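Local coordinates for protein ATPase associated with various cellular activities, AAA_5 (Staphylothermus marinus, PDB 6N0S) that probably recognises nucleic acid through the N-terminal EVE-like, PUA-related domain described here, and is thought to bind and hydrolyse ATP through its separate AAA domain, at residues Glu15-Ile20 with Asp25-Thr30; Ile74-Leu79 with Glu172-Ile177; Lys101-Asn106 with Asp111-Tyr116; Val147-Val152 with Ile156-Trp161. All coordinates share one frame; numbering follows the deposited sequence.

Contact 1 of 4, residues Glu15-Ile20 with Asp25-Thr30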
loop_
_atom_site.group_PDB
_atom_site.type_symbol
_atom_site.label_atom_id
_atom_site.label_comp_id
_atom_site.label_asym_id
_atom_site.label_seq_id
_atom_site.Cartn_x
_atom_site.Cartn_y
_atom_site.Cartn_z
ATOM N N GLU A 15 2.262 2.810 -2.699
ATOM C CA GLU A 15 1.365 2.739 -1.553
ATOM C C GLU A 15 1.648 3.947 -0.662
ATOM O O GLU A 15 2.786 4.130 -0.199
ATOM C CB GLU A 15 1.581 1.437 -0.767
ATOM C CG GLU A 15 0.614 1.263 0.415
ATOM C CD GLU A 15 1.065 0.283 1.505
ATOM O OE1 GLU A 15 2.258 0.239 1.853
ATOM O OE2 GLU A 15 0.201 -0.450 2.022
ATOM N N ILE A 16 0.610 4.735 -0.385
ATOM C CA ILE A 16 0.711 5.941 0.427
ATOM C C ILE A 16 0.212 5.651 1.853
ATOM O O ILE A 16 -0.935 5.236 2.048
ATOM C CB ILE A 16 -0.070 7.084 -0.229
ATOM C CG1 ILE A 16 0.529 7.379 -1.606
ATOM C CG2 ILE A 16 0.012 8.345 0.636
ATOM C CD1 ILE A 16 -0.366 8.086 -2.452
ATOM N N ASN A 17 1.084 5.837 2.835
ATOM C CA ASN A 17 0.799 5.637 4.265
ATOM C C ASN A 17 0.828 7.026 4.914
ATOM O O ASN A 17 1.886 7.540 5.275
ATOM C CB ASN A 17 1.818 4.690 4.875
ATOM C CG ASN A 17 1.773 3.297 4.248
ATOM O OD1 ASN A 17 0.986 2.464 4.656
ATOM N ND2 ASN A 17 2.623 3.053 3.244
ATOM N N ASN A 18 -0.338 7.667 4.973
ATOM C CA ASN A 18 -0.465 9.068 5.354
ATOM C C ASN A 18 -1.019 9.293 6.753
ATOM O O ASN A 18 -1.188 10.445 7.153
ATOM C CB ASN A 18 -1.390 9.780 4.371
ATOM C CG ASN A 18 -0.734 10.960 3.716
ATOM O OD1 ASN A 18 0.414 10.889 3.266
ATOM N ND2 ASN A 18 -1.456 12.076 3.674
ATOM N N TRP A 19 -1.369 8.248 7.478
ATOM C CA TRP A 19 -2.066 8.385 8.744
ATOM C C TRP A 19 -1.120 8.013 9.872
ATOM O O TRP A 19 -0.130 7.305 9.665
ATOM C CB TRP A 19 -3.338 7.517 8.761
ATOM C CG TRP A 19 -4.313 7.884 7.632
ATOM C CD1 TRP A 19 -4.394 7.298 6.385
ATOM C CD2 TRP A 19 -5.320 8.921 7.643
ATOM N NE1 TRP A 19 -5.381 7.908 5.637
ATOM C CE2 TRP A 19 -5.958 8.905 6.376
ATOM C CE3 TRP A 19 -5.742 9.858 8.594
ATOM C CZ2 TRP A 19 -6.994 9.768 6.052
ATOM C CZ3 TRP A 19 -6.780 10.720 8.270
ATOM C CH2 TRP A 19 -7.392 10.675 7.005
ATOM N N ILE A 20 -1.415 8.507 11.082
ATOM C CA ILE A 20 -0.560 8.176 12.225
ATOM C C ILE A 20 -0.606 6.674 12.422
ATOM O O ILE A 20 -1.676 6.060 12.355
ATOM C CB ILE A 20 -1.015 8.917 13.495
ATOM C CG1 ILE A 20 -0.839 10.424 13.344
ATOM C CG2 ILE A 20 -0.205 8.421 14.750
ATOM C CD1 ILE A 20 -1.725 11.217 14.274
ATOM N N ASP A 25 6.624 -1.419 10.752
ATOM C CA ASP A 25 7.137 -2.769 10.549
ATOM C C ASP A 25 6.221 -3.608 9.663
ATOM O O ASP A 25 6.677 -4.573 9.041
ATOM C CB ASP A 25 7.317 -3.473 11.905
ATOM C CG ASP A 25 8.434 -2.865 12.755
ATOM O OD1 ASP A 25 9.139 -1.956 12.272
ATOM O OD2 ASP A 25 8.627 -3.325 13.905
ATOM N N HIS A 26 4.941 -3.283 9.600
ATOM C CA HIS A 26 4.028 -4.035 8.750
ATOM C C HIS A 26 4.111 -3.634 7.277
ATOM O O HIS A 26 3.474 -4.280 6.434
ATOM C CB HIS A 26 2.620 -3.806 9.213
ATOM C CG HIS A 26 2.203 -2.384 9.068
ATOM N ND1 HIS A 26 2.833 -1.354 9.738
ATOM C CD2 HIS A 26 1.262 -1.812 8.283
ATOM C CE1 HIS A 26 2.278 -0.205 9.386
ATOM N NE2 HIS A 26 1.320 -0.459 8.512
ATOM N N ILE A 27 4.820 -2.565 6.963
ATOM C CA ILE A 27 4.810 -2.025 5.607
ATOM C C ILE A 27 5.667 -2.918 4.735
ATOM O O ILE A 27 6.804 -3.242 5.093
ATOM C CB ILE A 27 5.299 -0.572 5.578
ATOM C CG1 ILE A 27 4.255 0.306 6.273
ATOM C CG2 ILE A 27 5.427 -0.066 4.082
ATOM C CD1 ILE A 27 4.648 1.752 6.434
ATOM N N GLY A 28 5.101 -3.361 3.613
ATOM C CA GLY A 28 5.768 -4.307 2.758
ATOM C C GLY A 28 5.191 -5.698 2.813
ATOM O O GLY A 28 5.583 -6.540 1.998
ATOM N N LEU A 29 4.233 -5.953 3.703
ATOM C CA LEU A 29 3.599 -7.255 3.825
ATOM C C LEU A 29 2.266 -7.374 3.107
ATOM O O LEU A 29 1.931 -8.457 2.600
ATOM C CB LEU A 29 3.386 -7.578 5.307
ATOM C CG LEU A 29 4.640 -7.625 6.150
ATOM C CD1 LEU A 29 4.225 -7.942 7.592
ATOM C CD2 LEU A 29 5.624 -8.647 5.614
ATOM N N THR A 30 1.457 -6.319 3.108
ATOM C CA THR A 30 0.166 -6.379 2.439
ATOM C C THR A 30 -0.202 -5.007 1.925
ATOM O O THR A 30 0.411 -3.997 2.276
ATOM C CB THR A 30 -0.979 -6.863 3.344
ATOM O OG1 THR A 30 -1.265 -5.859 4.327
ATOM C CG2 THR A 30 -0.639 -8.170 4.025
HETATM O O HOH W 1 2.478 -2.481 2.809
#
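Ile27 lies against the polar ends of Glu15 and Asn17 in a small, largely buried contact where the loop after strand 12-17 folds back over that strand. Its terminal CD1 rests against the carboxamide of Asn17, 3.9 Å from Asn17 CG, the two side chains coming from opposite directions. Its CG2 branch lies next to the Glu15 carboxylate. The polar link between the segments is a water, which donates to Glu15 OE1 and to Thr30 O and accepts from Gly28 N, with Glu15 OE1 and the water 2.9 Å apart. With phi at 107°, a side chain on Gly28 would be pressed against the carbonyl O of Ile27, so glycine suits the turn. Strand 12-17 belongs to the mixed sheet of the EVE-like, PUA-related fold, and the water thus joins the sheet to the start of strand 30-34. A sulfate ion, probably from the crystallisation liquor, lies about 5 Å from the Glu15 side chain, consistent with a pocket nearby. Glu15 CG is anti to the backbone N (chi1 -177°), which carries the acid off the strand toward the loop. Asn17 ND2 donates to Glu15 OE1 over 3.2 Å, nearly straight at 170°, reaching it from well above the carboxylate plane, and also bonds to Tyr60 O. His59 ND1 is a further partner of Glu15 OE1, while Tyr165 OH bonds to Glu15 OE2.

Contact 2 of 4, residues Ile74-Leu79 with Glu172-Ile177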
loop_
_atom_site.group_PDB
_atom_site.type_symbol
_atom_site.label_atom_id
_atom_site.label_comp_id
_atom_site.label_asym_id
_atom_site.label_seq_id
_atom_site.Cartn_x
_atom_site.Cartn_y
_atom_site.Cartn_z
ATOM N N ILE A 74 10.430 4.473 1.537
ATOM C CA ILE A 74 11.270 3.689 2.433
ATOM C C ILE A 74 11.700 2.336 1.864
ATOM O O ILE A 74 12.675 1.756 2.353
ATOM C CB ILE A 74 10.597 3.487 3.814
ATOM C CG1 ILE A 74 9.300 2.671 3.700
ATOM C CG2 ILE A 74 10.399 4.852 4.519
ATOM C CD1 ILE A 74 8.789 2.228 5.089
ATOM N N GLY A 75 11.000 1.811 0.872
ATOM C CA GLY A 75 11.372 0.511 0.341
ATOM C C GLY A 75 10.420 0.099 -0.751
ATOM O O GLY A 75 9.507 0.853 -1.120
ATOM N N GLU A 76 10.618 -1.121 -1.247
ATOM C CA GLU A 76 9.746 -1.620 -2.295
ATOM C C GLU A 76 9.542 -3.114 -2.151
ATOM O O GLU A 76 10.286 -3.795 -1.453
ATOM C CB GLU A 76 10.301 -1.272 -3.682
ATOM C CG GLU A 76 11.738 -1.688 -3.943
ATOM C CD GLU A 76 12.126 -1.413 -5.383
ATOM O OE1 GLU A 76 11.793 -2.269 -6.243
ATOM O OE2 GLU A 76 12.699 -0.327 -5.636
ATOM N N SER A 77 8.489 -3.607 -2.794
ATOM C CA SER A 77 8.114 -5.008 -2.732
ATOM C C SER A 77 7.492 -5.406 -4.059
ATOM O O SER A 77 7.404 -4.602 -4.991
ATOM C CB SER A 77 7.143 -5.277 -1.581
ATOM O OG SER A 77 5.973 -4.539 -1.789
ATOM N N VAL A 78 6.976 -6.629 -4.107
ATOM C CA VAL A 78 6.465 -7.234 -5.330
ATOM C C VAL A 78 5.067 -7.769 -5.048
ATOM O O VAL A 78 4.829 -8.406 -4.016
ATOM C CB VAL A 78 7.397 -8.364 -5.833
ATOM C CG1 VAL A 78 6.818 -9.051 -7.037
ATOM C CG2 VAL A 78 8.762 -7.805 -6.203
ATOM N N LEU A 79 4.141 -7.484 -5.951
ATOM C CA LEU A 79 2.775 -7.986 -5.889
ATOM C C LEU A 79 2.574 -8.936 -7.070
ATOM O O LEU A 79 2.453 -8.487 -8.214
ATOM C CB LEU A 79 1.793 -6.813 -5.928
ATOM C CG LEU A 79 0.324 -7.118 -6.201
ATOM C CD1 LEU A 79 -0.151 -8.137 -5.334
ATOM C CD2 LEU A 79 -0.539 -5.871 -6.004
ATOM N N GLU A 172 9.709 5.140 -15.668
ATOM C CA GLU A 172 10.849 5.993 -15.391
ATOM C C GLU A 172 10.777 6.606 -13.993
ATOM O O GLU A 172 11.816 6.971 -13.427
ATOM C CB GLU A 172 10.933 7.066 -16.486
ATOM C CG GLU A 172 9.719 7.938 -16.587
ATOM C CD GLU A 172 8.782 7.580 -17.747
ATOM O OE1 GLU A 172 8.217 8.547 -18.304
ATOM O OE2 GLU A 172 8.600 6.363 -18.082
ATOM N N ASP A 173 9.576 6.743 -13.412
ATOM C CA ASP A 173 9.487 7.261 -12.049
ATOM C C ASP A 173 9.958 6.210 -11.055
ATOM O O ASP A 173 10.634 6.536 -10.079
ATOM C CB ASP A 173 8.057 7.690 -11.694
ATOM C CG ASP A 173 7.486 8.717 -12.654
ATOM O OD1 ASP A 173 8.282 9.511 -13.194
ATOM O OD2 ASP A 173 6.248 8.706 -12.864
ATOM N N TYR A 174 9.582 4.952 -11.287
ATOM C CA TYR A 174 10.128 3.829 -10.532
ATOM C C TYR A 174 11.655 3.815 -10.568
ATOM O O TYR A 174 12.312 3.760 -9.529
ATOM C CB TYR A 174 9.577 2.519 -11.095
ATOM C CG TYR A 174 10.259 1.354 -10.473
ATOM C CD1 TYR A 174 9.868 0.885 -9.209
ATOM C CD2 TYR A 174 11.339 0.745 -11.101
ATOM C CE1 TYR A 174 10.517 -0.167 -8.610
ATOM C CE2 TYR A 174 12.007 -0.310 -10.497
ATOM C CZ TYR A 174 11.593 -0.759 -9.257
ATOM O OH TYR A 174 12.251 -1.818 -8.681
ATOM N N GLU A 175 12.236 3.846 -11.766
ATOM C CA GLU A 175 13.686 3.847 -11.887
ATOM C C GLU A 175 14.304 5.039 -11.187
ATOM O O GLU A 175 15.398 4.927 -10.614
ATOM C CB GLU A 175 14.089 3.832 -13.366
ATOM C CG GLU A 175 13.757 2.537 -14.058
ATOM C CD GLU A 175 14.559 2.311 -15.332
ATOM O OE1 GLU A 175 14.969 3.300 -15.984
ATOM O OE2 GLU A 175 14.750 1.127 -15.700
ATOM N N ALA A 176 13.622 6.181 -11.190
ATOM C CA ALA A 176 14.186 7.355 -10.537
ATOM C C ALA A 176 14.291 7.163 -9.024
ATOM O O ALA A 176 15.282 7.573 -8.402
ATOM C CB ALA A 176 13.336 8.587 -10.849
ATOM N N ILE A 177 13.250 6.600 -8.409
ATOM C CA ILE A 177 13.239 6.369 -6.967
ATOM C C ILE A 177 14.129 5.185 -6.619
ATOM O O ILE A 177 14.962 5.246 -5.706
ATOM C CB ILE A 177 11.790 6.143 -6.487
ATOM C CG1 ILE A 177 10.964 7.430 -6.572
ATOM C CG2 ILE A 177 11.760 5.603 -5.053
ATOM C CD1 ILE A 177 9.441 7.182 -6.418
#
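Glu76 and Tyr174 account for nearly all the surface buried here, and a single short hydrogen bond joins them. Tyr174 OH donates to Glu76 OE1 over 2.5 Å, and Glu76 OE1 accepts with its syn lone pair, the one on the side of OE2. OE1 lies at the edge of the phenol ring, near its plane, while the carboxylate is turned 72° against the ring and the two side chains cross at about a right angle. Tyr174 has CG anti to the backbone N (chi1 172°), and although the bond leaving its backbone does not point at the strand, the long ring brings the hydroxyl there. Glu76 leaves the strand toward the helix and runs out extended beyond CG. Its other oxygen, OE2, bonds to His178 ND1 and Tyr143 OH, so both oxygens of the acid are engaged, and the Tyr174 ring is stacked on Tyr12. An alanine in place of Glu76 would probably leave the Tyr174 hydroxyl without this acceptor and His178 and Tyr143 without the oxygen they share. The result is a buttressing hydrogen bond between C-terminal helix 171-178 and strand 72-80 of the mixed sheet in the PUA-like domain.

Contact 3 of 4, residues Lys101-Asn106 with Asp111-Tyr116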
loop_
_atom_site.group_PDB
_atom_site.type_symbol
_atom_site.label_atom_id
_atom_site.label_comp_id
_atom_site.label_asym_id
_atom_site.label_seq_id
_atom_site.Cartn_x
_atom_site.Cartn_y
_atom_site.Cartn_z
ATOM N N LYS A 101 -2.874 -12.421 11.965
ATOM C CA LYS A 101 -2.048 -13.606 11.774
ATOM C C LYS A 101 -0.816 -13.287 10.944
ATOM O O LYS A 101 0.302 -13.681 11.297
ATOM C CB LYS A 101 -2.871 -14.723 11.134
ATOM C CG LYS A 101 -2.046 -15.916 10.679
ATOM C CD LYS A 101 -2.953 -17.085 10.297
ATOM C CE LYS A 101 -2.242 -18.092 9.408
ATOM N NZ LYS A 101 -0.889 -18.453 9.940
ATOM N N ILE A 102 -0.983 -12.567 9.837
ATOM C CA ILE A 102 0.184 -12.249 9.018
ATOM C C ILE A 102 1.183 -11.417 9.813
ATOM O O ILE A 102 2.398 -11.649 9.751
ATOM C CB ILE A 102 -0.244 -11.539 7.722
ATOM C CG1 ILE A 102 -0.992 -12.507 6.825
ATOM C CG2 ILE A 102 0.970 -11.046 6.989
ATOM C CD1 ILE A 102 -1.843 -11.848 5.741
ATOM N N PHE A 103 0.704 -10.409 10.548
ATOM C CA PHE A 103 1.642 -9.543 11.250
ATOM C C PHE A 103 2.356 -10.311 12.381
ATOM O O PHE A 103 3.571 -10.156 12.573
ATOM C CB PHE A 103 0.909 -8.293 11.779
ATOM C CG PHE A 103 0.357 -7.345 10.699
ATOM C CD1 PHE A 103 0.672 -7.473 9.348
ATOM C CD2 PHE A 103 -0.472 -6.302 11.075
ATOM C CE1 PHE A 103 0.141 -6.578 8.396
ATOM C CE2 PHE A 103 -0.990 -5.413 10.148
ATOM C CZ PHE A 103 -0.680 -5.546 8.811
ATOM N N LEU A 104 1.630 -11.163 13.124
ATOM C CA LEU A 104 2.274 -11.961 14.190
ATOM C C LEU A 104 3.317 -12.903 13.610
ATOM O O LEU A 104 4.434 -12.992 14.127
ATOM C CB LEU A 104 1.244 -12.769 15.004
ATOM C CG LEU A 104 0.307 -12.011 15.969
ATOM C CD1 LEU A 104 -0.930 -12.849 16.365
ATOM C CD2 LEU A 104 1.023 -11.511 17.219
ATOM N N ASP A 105 2.998 -13.578 12.502
ATOM C CA ASP A 105 3.973 -14.460 11.867
ATOM C C ASP A 105 5.200 -13.726 11.351
ATOM O O ASP A 105 6.188 -14.386 11.010
ATOM C CB ASP A 105 3.346 -15.233 10.701
ATOM C CG ASP A 105 2.239 -16.186 11.151
ATOM O OD1 ASP A 105 1.927 -16.234 12.367
ATOM O OD2 ASP A 105 1.666 -16.878 10.281
ATOM N N ASN A 106 5.174 -12.393 11.282
ATOM C CA ASN A 106 6.314 -11.607 10.815
ATOM C C ASN A 106 6.995 -10.884 11.959
ATOM O O ASN A 106 7.833 -10.003 11.730
ATOM C CB ASN A 106 5.867 -10.632 9.709
ATOM C CG ASN A 106 5.763 -11.313 8.370
ATOM O OD1 ASN A 106 6.725 -11.336 7.628
ATOM N ND2 ASN A 106 4.637 -11.963 8.097
ATOM N N ASP A 111 0.595 -6.433 20.915
ATOM C CA ASP A 111 0.205 -5.107 21.395
ATOM C C ASP A 111 0.244 -4.069 20.269
ATOM O O ASP A 111 -0.647 -3.219 20.153
ATOM C CB ASP A 111 1.148 -4.655 22.503
ATOM C CG ASP A 111 0.967 -5.419 23.800
ATOM O OD1 ASP A 111 -0.186 -5.735 24.178
ATOM O OD2 ASP A 111 1.996 -5.684 24.440
ATOM N N THR A 112 1.312 -4.072 19.475
ATOM C CA THR A 112 1.407 -3.123 18.368
ATOM C C THR A 112 0.243 -3.320 17.395
ATOM O O THR A 112 -0.406 -2.352 16.998
ATOM C CB THR A 112 2.769 -3.268 17.673
ATOM O OG1 THR A 112 3.804 -2.976 18.625
ATOM C CG2 THR A 112 2.919 -2.298 16.477
ATOM N N ILE A 113 -0.077 -4.570 17.070
ATOM C CA ILE A 113 -1.206 -4.872 16.194
ATOM C C ILE A 113 -2.505 -4.311 16.781
ATOM O O ILE A 113 -3.303 -3.694 16.068
ATOM C CB ILE A 113 -1.296 -6.388 15.953
ATOM C CG1 ILE A 113 -0.017 -6.891 15.302
ATOM C CG2 ILE A 113 -2.471 -6.727 15.074
ATOM C CD1 ILE A 113 0.078 -8.449 15.236
ATOM N N ASP A 114 -2.747 -4.520 18.083
ATOM C CA ASP A 114 -3.926 -3.916 18.700
ATOM C C ASP A 114 -3.954 -2.405 18.417
ATOM O O ASP A 114 -4.982 -1.847 18.015
ATOM C CB ASP A 114 -3.971 -4.157 20.224
ATOM C CG ASP A 114 -4.011 -5.640 20.665
ATOM O OD1 ASP A 114 -4.437 -6.535 19.903
ATOM O OD2 ASP A 114 -3.663 -5.896 21.868
ATOM N N GLN A 115 -2.817 -1.726 18.607
ATOM C CA GLN A 115 -2.765 -0.285 18.384
ATOM C C GLN A 115 -2.991 0.071 16.922
ATOM O O GLN A 115 -3.559 1.121 16.638
ATOM C CB GLN A 115 -1.431 0.278 18.836
ATOM C CG GLN A 115 -1.247 0.286 20.369
ATOM C CD GLN A 115 0.200 0.189 20.800
ATOM O OE1 GLN A 115 1.104 0.637 20.100
ATOM N NE2 GLN A 115 0.429 -0.408 21.963
ATOM N N TYR A 116 -2.518 -0.766 15.995
ATOM C CA TYR A 116 -2.695 -0.499 14.572
ATOM C C TYR A 116 -4.172 -0.442 14.230
ATOM O O TYR A 116 -4.646 0.530 13.633
ATOM C CB TYR A 116 -1.947 -1.575 13.780
ATOM C CG TYR A 116 -2.104 -1.568 12.279
ATOM C CD1 TYR A 116 -1.404 -0.678 11.470
ATOM C CD2 TYR A 116 -2.925 -2.486 11.673
ATOM C CE1 TYR A 116 -1.549 -0.712 10.081
ATOM C CE2 TYR A 116 -3.076 -2.535 10.331
ATOM C CZ TYR A 116 -2.401 -1.648 9.527
ATOM O OH TYR A 116 -2.627 -1.780 8.187
#
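Phe103 and Ile113 mark the closest backbone approach of two roughly antiparallel helices, their CA atoms 7.4 Å apart. The axes of helix segments 101-105 and 111-116 run at 145° to each other and come no nearer than 10.4 Å, so side chains fill the interface of this helical hairpin. Ile113 points into it, and its CD1 end sits between two residues of the first helix, 3.6 Å from Phe103 CB and equally close to Leu104 CG. Leu104 meets it at about a right angle on the exposed flank of the contact. One turn further along the second helix, Tyr116 receives the Phe103 ring in an edge-to-face (T-shaped) pair. The edge of Phe103 is directed at the face of Tyr116, with planes at 78° and centroids 5.4 Å apart; the nearest carbons are Phe103 CE2 and Tyr116 CE2. Tyr116 CG is anti to the backbone N (chi1 174°), which brings its ring to where a face meets that edge. Its hydroxyl bonds to Trp32 NE1, and its ring also forms an edge-to-face pair with His26. Where the first helix runs into the connecting loop, Asn106 ND2 donates to Ile102 O over 2.8 Å. No hydrogen bond crosses between the two segments, so they hold together by apolar and aromatic packing, while the polar end of Tyr116 links the second helix to Trp32 of strand 30-34.

Contact 4 of 4, residues Val147-Val152 with Ile156-Trp161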
loop_
_atom_site.group_PDB
_atom_site.type_symbol
_atom_site.label_atom_id
_atom_site.label_comp_id
_atom_site.label_asym_id
_atom_site.label_seq_id
_atom_site.Cartn_x
_atom_site.Cartn_y
_atom_site.Cartn_z
ATOM N N VAL A 147 14.614 7.523 0.470
ATOM C CA VAL A 147 14.492 8.524 -0.577
ATOM C C VAL A 147 13.527 9.606 -0.101
ATOM O O VAL A 147 12.317 9.388 -0.036
ATOM C CB VAL A 147 14.033 7.886 -1.890
ATOM C CG1 VAL A 147 14.015 8.915 -2.968
ATOM C CG2 VAL A 147 14.959 6.758 -2.287
ATOM N N LYS A 148 14.060 10.780 0.215
ATOM C CA LYS A 148 13.229 11.889 0.649
ATOM C C LYS A 148 12.451 12.421 -0.552
ATOM O O LYS A 148 12.943 12.415 -1.687
ATOM C CB LYS A 148 14.080 13.008 1.276
ATOM C CG LYS A 148 14.918 12.640 2.536
ATOM C CD LYS A 148 14.179 12.978 3.849
ATOM C CE LYS A 148 14.804 12.306 5.102
ATOM N NZ LYS A 148 16.072 12.962 5.594
ATOM N N TYR A 149 11.213 12.843 -0.292
ATOM C CA TYR A 149 10.367 13.424 -1.329
ATOM C C TYR A 149 11.073 14.551 -2.071
ATOM O O TYR A 149 11.011 14.641 -3.307
ATOM C CB TYR A 149 9.085 13.935 -0.677
ATOM C CG TYR A 149 8.243 14.817 -1.568
ATOM C CD1 TYR A 149 7.760 14.351 -2.774
ATOM C CD2 TYR A 149 7.933 16.121 -1.191
ATOM C CE1 TYR A 149 6.995 15.164 -3.597
ATOM C CE2 TYR A 149 7.168 16.945 -1.999
ATOM C CZ TYR A 149 6.694 16.464 -3.203
ATOM O OH TYR A 149 5.929 17.283 -4.026
ATOM N N ASP A 150 11.759 15.425 -1.330
ATOM C CA ASP A 150 12.448 16.551 -1.954
ATOM C C ASP A 150 13.450 16.107 -3.019
ATOM O O ASP A 150 13.750 16.881 -3.932
ATOM C CB ASP A 150 13.140 17.383 -0.878
ATOM C CG ASP A 150 13.615 18.713 -1.402
ATOM O OD1 ASP A 150 12.756 19.565 -1.741
ATOM O OD2 ASP A 150 14.848 18.902 -1.491
ATOM N N GLN A 151 13.948 14.871 -2.956
ATOM C CA GLN A 151 14.868 14.401 -3.982
ATOM C C GLN A 151 14.184 14.131 -5.312
ATOM O O GLN A 151 14.868 14.066 -6.334
ATOM C CB GLN A 151 15.564 13.117 -3.534
ATOM C CG GLN A 151 16.637 13.254 -2.441
ATOM C CD GLN A 151 17.118 11.899 -1.942
ATOM O OE1 GLN A 151 16.676 11.429 -0.898
ATOM N NE2 GLN A 151 17.999 11.251 -2.706
ATOM N N VAL A 152 12.867 13.928 -5.332
ATOM C CA VAL A 152 12.202 13.534 -6.567
ATOM C C VAL A 152 10.951 14.371 -6.804
ATOM O O VAL A 152 10.121 14.021 -7.647
ATOM C CB VAL A 152 11.852 12.037 -6.565
ATOM C CG1 VAL A 152 13.094 11.226 -6.484
ATOM C CG2 VAL A 152 10.906 11.683 -5.406
ATOM N N ILE A 156 7.967 13.034 -9.763
ATOM C CA ILE A 156 6.629 12.521 -9.477
ATOM C C ILE A 156 5.732 13.692 -9.082
ATOM O O ILE A 156 6.219 14.787 -8.788
ATOM C CB ILE A 156 6.657 11.423 -8.388
ATOM C CG1 ILE A 156 7.482 11.827 -7.148
ATOM C CG2 ILE A 156 7.237 10.121 -8.962
ATOM C CD1 ILE A 156 6.734 12.656 -6.092
ATOM N N SER A 157 4.420 13.479 -9.058
ATOM C CA SER A 157 3.497 14.569 -8.809
ATOM C C SER A 157 2.711 14.277 -7.538
ATOM O O SER A 157 1.593 13.750 -7.575
ATOM C CB SER A 157 2.569 14.791 -10.020
ATOM O OG SER A 157 1.968 16.065 -9.871
ATOM N N HIS A 158 3.288 14.676 -6.416
ATOM C CA HIS A 158 2.681 14.437 -5.112
ATOM C C HIS A 158 1.313 15.108 -4.986
ATOM O O HIS A 158 0.438 14.587 -4.294
ATOM C CB HIS A 158 3.664 14.922 -4.029
ATOM C CG HIS A 158 3.144 14.850 -2.632
ATOM N ND1 HIS A 158 2.376 15.847 -2.071
ATOM C CD2 HIS A 158 3.341 13.933 -1.653
ATOM C CE1 HIS A 158 2.079 15.526 -0.826
ATOM N NE2 HIS A 158 2.661 14.372 -0.542
ATOM N N ILE A 159 1.090 16.234 -5.673
ATOM C CA ILE A 159 -0.168 16.955 -5.487
ATOM C C ILE A 159 -1.362 16.108 -5.934
ATOM O O ILE A 159 -2.478 16.280 -5.428
ATOM C CB ILE A 159 -0.098 18.318 -6.212
ATOM C CG1 ILE A 159 -1.295 19.190 -5.853
ATOM C CG2 ILE A 159 -0.009 18.149 -7.727
ATOM C CD1 ILE A 159 -1.421 19.440 -4.390
ATOM N N THR A 160 -1.152 15.155 -6.844
ATOM C CA THR A 160 -2.249 14.322 -7.318
ATOM C C THR A 160 -2.536 13.156 -6.399
ATOM O O THR A 160 -3.532 12.460 -6.617
ATOM C CB THR A 160 -1.983 13.801 -8.744
ATOM O OG1 THR A 160 -0.937 12.834 -8.754
ATOM C CG2 THR A 160 -1.586 14.923 -9.673
ATOM N N TRP A 161 -1.720 12.969 -5.352
ATOM C CA TRP A 161 -1.824 11.864 -4.417
ATOM C C TRP A 161 -2.770 12.151 -3.263
ATOM O O TRP A 161 -3.000 11.271 -2.420
ATOM C CB TRP A 161 -0.424 11.533 -3.867
ATOM C CG TRP A 161 0.491 10.992 -4.911
ATOM C CD1 TRP A 161 0.209 10.828 -6.234
ATOM C CD2 TRP A 161 1.845 10.542 -4.731
ATOM N NE1 TRP A 161 1.286 10.282 -6.883
ATOM C CE2 TRP A 161 2.307 10.110 -5.995
ATOM C CE3 TRP A 161 2.710 10.468 -3.632
ATOM C CZ2 TRP A 161 3.585 9.616 -6.194
ATOM C CZ3 TRP A 161 3.978 9.967 -3.827
ATOM C CH2 TRP A 161 4.404 9.534 -5.098
HETATM O O HOH W 2 5.528 16.433 -6.257
#
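The Tyr149 ring is met on two sides by residues of the following loop: His158 over one face and Ile156 at the edge. With planes at 46° and centroids 4.9 Å apart, the Tyr149 and His158 rings are neither stacked nor T-shaped. His158 CD2 lies over the phenol, while His158 CB crowds the hydroxyl end, 3.3 Å from Tyr149 OH. Ile156 brings CD1 into the ring plane, 3.5 Å from Tyr149 CE1. Its CG1 stands between the backbone N and the carbonyl carbon (chi1 48°), and there Ile156 CG1 lies 3.8 Å from Val152 CG2. The pair is held both by this side-chain contact and by a backbone bond spanning four residues, as in a helical turn: Ile156 N donates to Val152 O over 3.2 Å, almost in line with the carbonyl bond. A water is held by His158 N, from which it accepts at 2.9 Å, and by Ile156 O, to which it donates; it also lies by Tyr149 OH, at a distance too short to be trusted in detail. Were Tyr149 an alanine, His158 and Ile156 would probably lose the ring they both pack on, opening a gap between the two segments. A single turn with helical backbone angles after strand 138-148 thus faces a short 3-10 segment (158-160), in the link between the two outermost strands of the mixed sheet.

Contact 1 comes first along the chain, closing the loop between strands 12-17 and 30-34. Contact 2 opens next, on strand 72-80, and closes only at the C-terminal helix 171-178; both contacts 3 and 4 fall within that span, one after the other, and none cross. Contact 3 closes the short connection between helices 92-105 and 110-124, contact 4 the one after strand 138-148. Contact 1 touches all the others: Ile27 packs on Ile74, His26 on Phe103, and Ile16 on Trp161. Contacts 2 and 4 meet through Asp173 and Ile156, whereas contacts 3 and 4 stand apart, their nearest atoms about 17 Å away, across the chain's centre.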